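Local structure of putative polyketide cyclase (Pseudomonas putida KT2440, 3F7X) at residues M86-D90 against G91-A95; A35-M38 against P39-L42. The protein is of unknown function but has a SnoaL-like domain and may, as its name suggests, act as a polyketide cyclase. All blocks are in the same frame, centred on the assembly; numbering follows the deposited sequence.

Contact 1: M86-D90 against G91-A95. With EDO (1,2-ethanediol), chain H.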
loop_
_atom_site.group_PDB
_atom_site.type_symbol
_atom_site.label_atom_id
_atom_site.label_comp_id
_atom_site.label_asym_id
_atom_site.label_seq_id
_atom_site.Cartn_x
_atom_site.Cartn_y
_atom_site.Cartn_z
HETATM N N MSE A 86 4.330 10.859 4.963
HETATM C CA MSE A 86 5.777 10.675 5.111
HETATM C C MSE A 86 6.486 10.884 3.804
HETATM O O MSE A 86 5.893 10.692 2.749
HETATM C CB MSE A 86 6.040 9.273 5.671
HETATM C CG MSE A 86 5.353 9.080 7.022
HETATM SE SE MSE A 86 5.230 7.239 7.627
HETATM C CE MSE A 86 3.756 6.720 6.576
ATOM N N GLN A 87 7.763 11.280 3.844
ATOM C CA GLN A 87 8.516 11.513 2.641
ATOM C C GLN A 87 9.960 11.088 2.819
ATOM O O GLN A 87 10.448 10.966 3.938
ATOM C CB GLN A 87 8.487 12.977 2.201
ATOM C CG GLN A 87 9.168 13.977 3.167
ATOM C CD GLN A 87 9.288 15.356 2.578
ATOM O OE1 GLN A 87 8.381 16.169 2.736
ATOM N NE2 GLN A 87 10.392 15.613 1.897
ATOM N N ASN A 88 10.647 10.915 1.697
ATOM C CA ASN A 88 12.101 10.752 1.738
ATOM C C ASN A 88 12.754 12.155 1.876
ATOM O O ASN A 88 12.096 13.169 1.788
ATOM C CB ASN A 88 12.630 9.893 0.600
ATOM C CG ASN A 88 12.541 10.547 -0.760
ATOM O OD1 ASN A 88 11.932 11.611 -0.917
ATOM N ND2 ASN A 88 13.070 9.858 -1.774
ATOM N N ALA A 89 14.068 12.203 2.137
ATOM C CA ALA A 89 14.722 13.454 2.476
ATOM C C ALA A 89 14.647 14.479 1.349
ATOM O O ALA A 89 14.402 15.664 1.613
ATOM C CB ALA A 89 16.164 13.199 2.873
ATOM N N ASP A 90 14.804 14.033 0.101
ATOM C CA ASP A 90 14.793 14.965 -1.055
ATOM C C ASP A 90 13.408 15.271 -1.601
ATOM O O ASP A 90 13.282 16.124 -2.476
ATOM C CB ASP A 90 15.772 14.554 -2.130
ATOM C CG ASP A 90 15.395 13.333 -2.902
ATOM O OD1 ASP A 90 14.250 12.862 -2.876
ATOM O OD2 ASP A 90 16.299 12.824 -3.606
ATOM N N GLY A 91 12.386 14.611 -1.087
ATOM C CA GLY A 91 11.003 14.900 -1.501
ATOM C C GLY A 91 10.622 14.340 -2.853
ATOM O O GLY A 91 9.599 14.721 -3.405
ATOM N N SER A 92 11.365 13.386 -3.383
ATOM C CA SER A 92 10.968 12.688 -4.586
ATOM C C SER A 92 10.001 11.557 -4.341
ATOM O O SER A 92 9.410 11.061 -5.283
ATOM C CB SER A 92 12.211 12.158 -5.329
ATOM O OG SER A 92 12.994 11.286 -4.533
ATOM N N ARG A 93 9.917 11.084 -3.098
ATOM C CA ARG A 93 9.045 9.956 -2.771
ATOM C C ARG A 93 8.245 10.311 -1.519
ATOM O O ARG A 93 8.756 10.966 -0.603
ATOM C CB ARG A 93 9.873 8.680 -2.588
ATOM C CG ARG A 93 10.666 8.260 -3.823
ATOM C CD ARG A 93 9.851 7.746 -4.978
ATOM N NE ARG A 93 9.364 6.394 -4.711
ATOM C CZ ARG A 93 10.060 5.298 -4.961
ATOM N NH1 ARG A 93 11.246 5.356 -5.545
ATOM N NH2 ARG A 93 9.584 4.110 -4.642
ATOM N N ALA A 94 7.001 9.839 -1.458
ATOM C CA ALA A 94 6.155 10.066 -0.322
ATOM C C ALA A 94 5.207 8.887 -0.180
ATOM O O ALA A 94 4.992 8.107 -1.127
ATOM C CB ALA A 94 5.387 11.426 -0.419
ATOM N N ALA A 95 4.587 8.811 0.988
ATOM C CA ALA A 95 3.618 7.776 1.298
ATOM C C ALA A 95 2.605 8.360 2.251
ATOM O O ALA A 95 2.932 9.231 3.055
ATOM C CB ALA A 95 4.313 6.551 1.931
HETATM C C1 EDO H . 11.246 16.624 -6.829
HETATM O O1 EDO H . 10.585 17.804 -7.346
HETATM C C2 EDO H . 12.041 16.969 -5.579
HETATM O O2 EDO H . 12.811 15.838 -5.174
#
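Asp90 OD1 is gripped twice by Ser92: the hydroxyl OG donates to its syn lone pair at 2.6 Å, and the backbone N of Ser92 reaches the same oxygen at 3.0 Å on the anti side, tilted out of the carboxylate plane. OG also accepts a nearly straight bond (168°) from Asn88 ND2, 3.1 Å away and in the amide plane. With CG of Asn88 lodged between its backbone N and carbonyl carbon (chi1 70°), the amide swings across to the 91-93 backbone, and OD1 receives Arg93 N from above the carbonyl plane at 3.0 Å. A leucine in place of Asn88 would probably leave Arg93 N without this acceptor and Ser92 OG held by Asp90 alone of these two partners. Gly91 N donates to Asn88 O across a type I turn, and Gln87 NE2 to the same oxygen. 1,2-Ethanediol, probably from the crystallisation liquor, donates through O2 to Asp90 O (2.8 Å). Two bonds between Met86 and Ala95 join the strands; Asn88 N to Arg93 O continues the pairing. This tips the hairpin of strands 76-87 and 93-104: Gln87 OE1 bonds Thr23 OG1 of helix 22-35, strand 118-130 flanks Ser92 and Ala94, and Arg93 NH2 salt-bridges Glu97 of the second subunit.

Contact 2: A35-M38 against P39-L42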
loop_
_atom_site.group_PDB
_atom_site.type_symbol
_atom_site.label_atom_id
_atom_site.label_comp_id
_atom_site.label_asym_id
_atom_site.label_seq_id
_atom_site.Cartn_x
_atom_site.Cartn_y
_atom_site.Cartn_z
ATOM N N ALA A 35 -12.160 17.920 0.327
ATOM C CA ALA A 35 -13.047 19.047 0.048
ATOM C C ALA A 35 -13.787 18.908 -1.279
ATOM O O ALA A 35 -14.651 19.755 -1.581
ATOM C CB ALA A 35 -12.256 20.333 0.045
ATOM N N GLY A 36 -13.511 17.882 -2.072
ATOM C CA GLY A 36 -14.080 17.731 -3.375
ATOM C C GLY A 36 -13.693 18.828 -4.353
ATOM O O GLY A 36 -14.449 19.139 -5.283
ATOM N N ASP A 37 -12.481 19.352 -4.220
ATOM C CA ASP A 37 -11.995 20.462 -5.055
ATOM C C ASP A 37 -11.166 19.873 -6.179
ATOM O O ASP A 37 -9.950 19.670 -6.058
ATOM C CB ASP A 37 -11.194 21.406 -4.201
ATOM C CG ASP A 37 -10.797 22.682 -4.927
ATOM O OD1 ASP A 37 -10.798 22.695 -6.154
ATOM O OD2 ASP A 37 -10.447 23.656 -4.235
HETATM N N MSE A 38 -11.837 19.529 -7.271
HETATM C CA MSE A 38 -11.189 18.832 -8.376
HETATM C C MSE A 38 -10.163 19.703 -9.123
HETATM O O MSE A 38 -9.096 19.205 -9.421
HETATM C CB MSE A 38 -12.205 18.177 -9.275
HETATM C CG MSE A 38 -12.914 17.001 -8.570
HETATM SE SE MSE A 38 -11.778 15.558 -7.969
HETATM C CE MSE A 38 -11.572 15.998 -6.068
ATOM N N PRO A 39 -10.441 20.996 -9.320
ATOM C CA PRO A 39 -9.385 21.781 -9.932
ATOM C C PRO A 39 -8.090 21.790 -9.112
ATOM O O PRO A 39 -6.994 21.656 -9.671
ATOM C CB PRO A 39 -9.993 23.178 -10.027
ATOM C CG PRO A 39 -11.456 22.912 -10.106
ATOM C CD PRO A 39 -11.716 21.741 -9.229
ATOM N N ALA A 40 -8.200 21.956 -7.801
ATOM C CA ALA A 40 -7.033 21.972 -6.932
ATOM C C ALA A 40 -6.331 20.640 -6.934
ATOM O O ALA A 40 -5.105 20.562 -6.929
ATOM C CB ALA A 40 -7.441 22.363 -5.519
ATOM N N PHE A 41 -7.109 19.570 -6.926
ATOM C CA PHE A 41 -6.581 18.194 -6.907
ATOM C C PHE A 41 -5.781 17.901 -8.182
ATOM O O PHE A 41 -4.627 17.481 -8.124
ATOM C CB PHE A 41 -7.780 17.249 -6.772
ATOM C CG PHE A 41 -7.447 15.788 -6.694
ATOM C CD1 PHE A 41 -7.087 15.185 -5.491
ATOM C CD2 PHE A 41 -7.493 15.009 -7.840
ATOM C CE1 PHE A 41 -6.799 13.830 -5.461
ATOM C CE2 PHE A 41 -7.175 13.668 -7.804
ATOM C CZ PHE A 41 -6.845 13.081 -6.613
ATOM N N LEU A 42 -6.392 18.180 -9.328
ATOM C CA LEU A 42 -5.767 17.839 -10.605
ATOM C C LEU A 42 -4.552 18.739 -10.884
ATOM O O LEU A 42 -3.611 18.310 -11.547
ATOM C CB LEU A 42 -6.787 17.954 -11.735
ATOM C CG LEU A 42 -7.933 16.923 -11.694
ATOM C CD1 LEU A 42 -8.999 17.293 -12.719
ATOM C CD2 LEU A 42 -7.418 15.510 -11.944
#
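Met38, a selenomethionine, doubles back beside Phe41 in a Met-aromatic contact: its SE lies 5.0 Å from the centroid of the Phe41 ring, along a line 36° off the ring normal, so the approach is oblique. The two side chains run side by side and point the same way. Bends at chi2 and chi3 turn the selenomethionine chain so that its terminal CE comes 4.1 Å from Phe41 CB and nearly as close to CG at the root of the ring. At the other end of the side chain, Met38 CB packs against Pro39 CD.

Helix 38-43 begins here, and Asp37 is its N-cap. With Asp37 CG swung opposite the backbone N (chi1 -173°), the carboxylate reaches forward over the first turn, where OD1 accepts from Ala40 N at 3.2 Å. The N-H points well at the oxygen (164°) but arrives from above the carboxylate plane. Ala40 CB lies 3.4 Å from Asp37 CG, giving the acid an apolar neighbour alongside its capping bond. A negative carboxylate at this end is likely to interact favourably with the helix dipole. The next amides are taken by the backbone, Phe41 N by Asp37 O at 3.0 Å and Leu42 N by Met38 O at 2.9 Å. Pro39, which has no N-H to donate, fits in the first turn without costing a bond there. Just upstream, Gly36 has positive phi and ends helix 22-35 in a Schellman motif, so one helix stops and the next starts within two residues. Phe41 is buried against Tyr29, Ala32 and Phe33 of helix 22-35, while Met69 of helix 62-75 touches both Phe41 and Met38.

Contact 2 precedes contact 1 in the chain, and the two do not touch: their centres are 22 Å apart and their nearest atoms about 13 Å. Helix 22-35 connects them indirectly, since Gln87 and Ala94 of contact 1 pack on Ala22 and Val26, respectively, whereas contact 2 lies against the later part of the same helix. Contact 1 also reaches the second subunit, which contact 2 does not touch. An unidentified ligand lies about 7 Å from the Phe41 side chain and about 13 Å from that of Ala95. Contact 2 is therefore nearer to this possible pocket, whose role is not established.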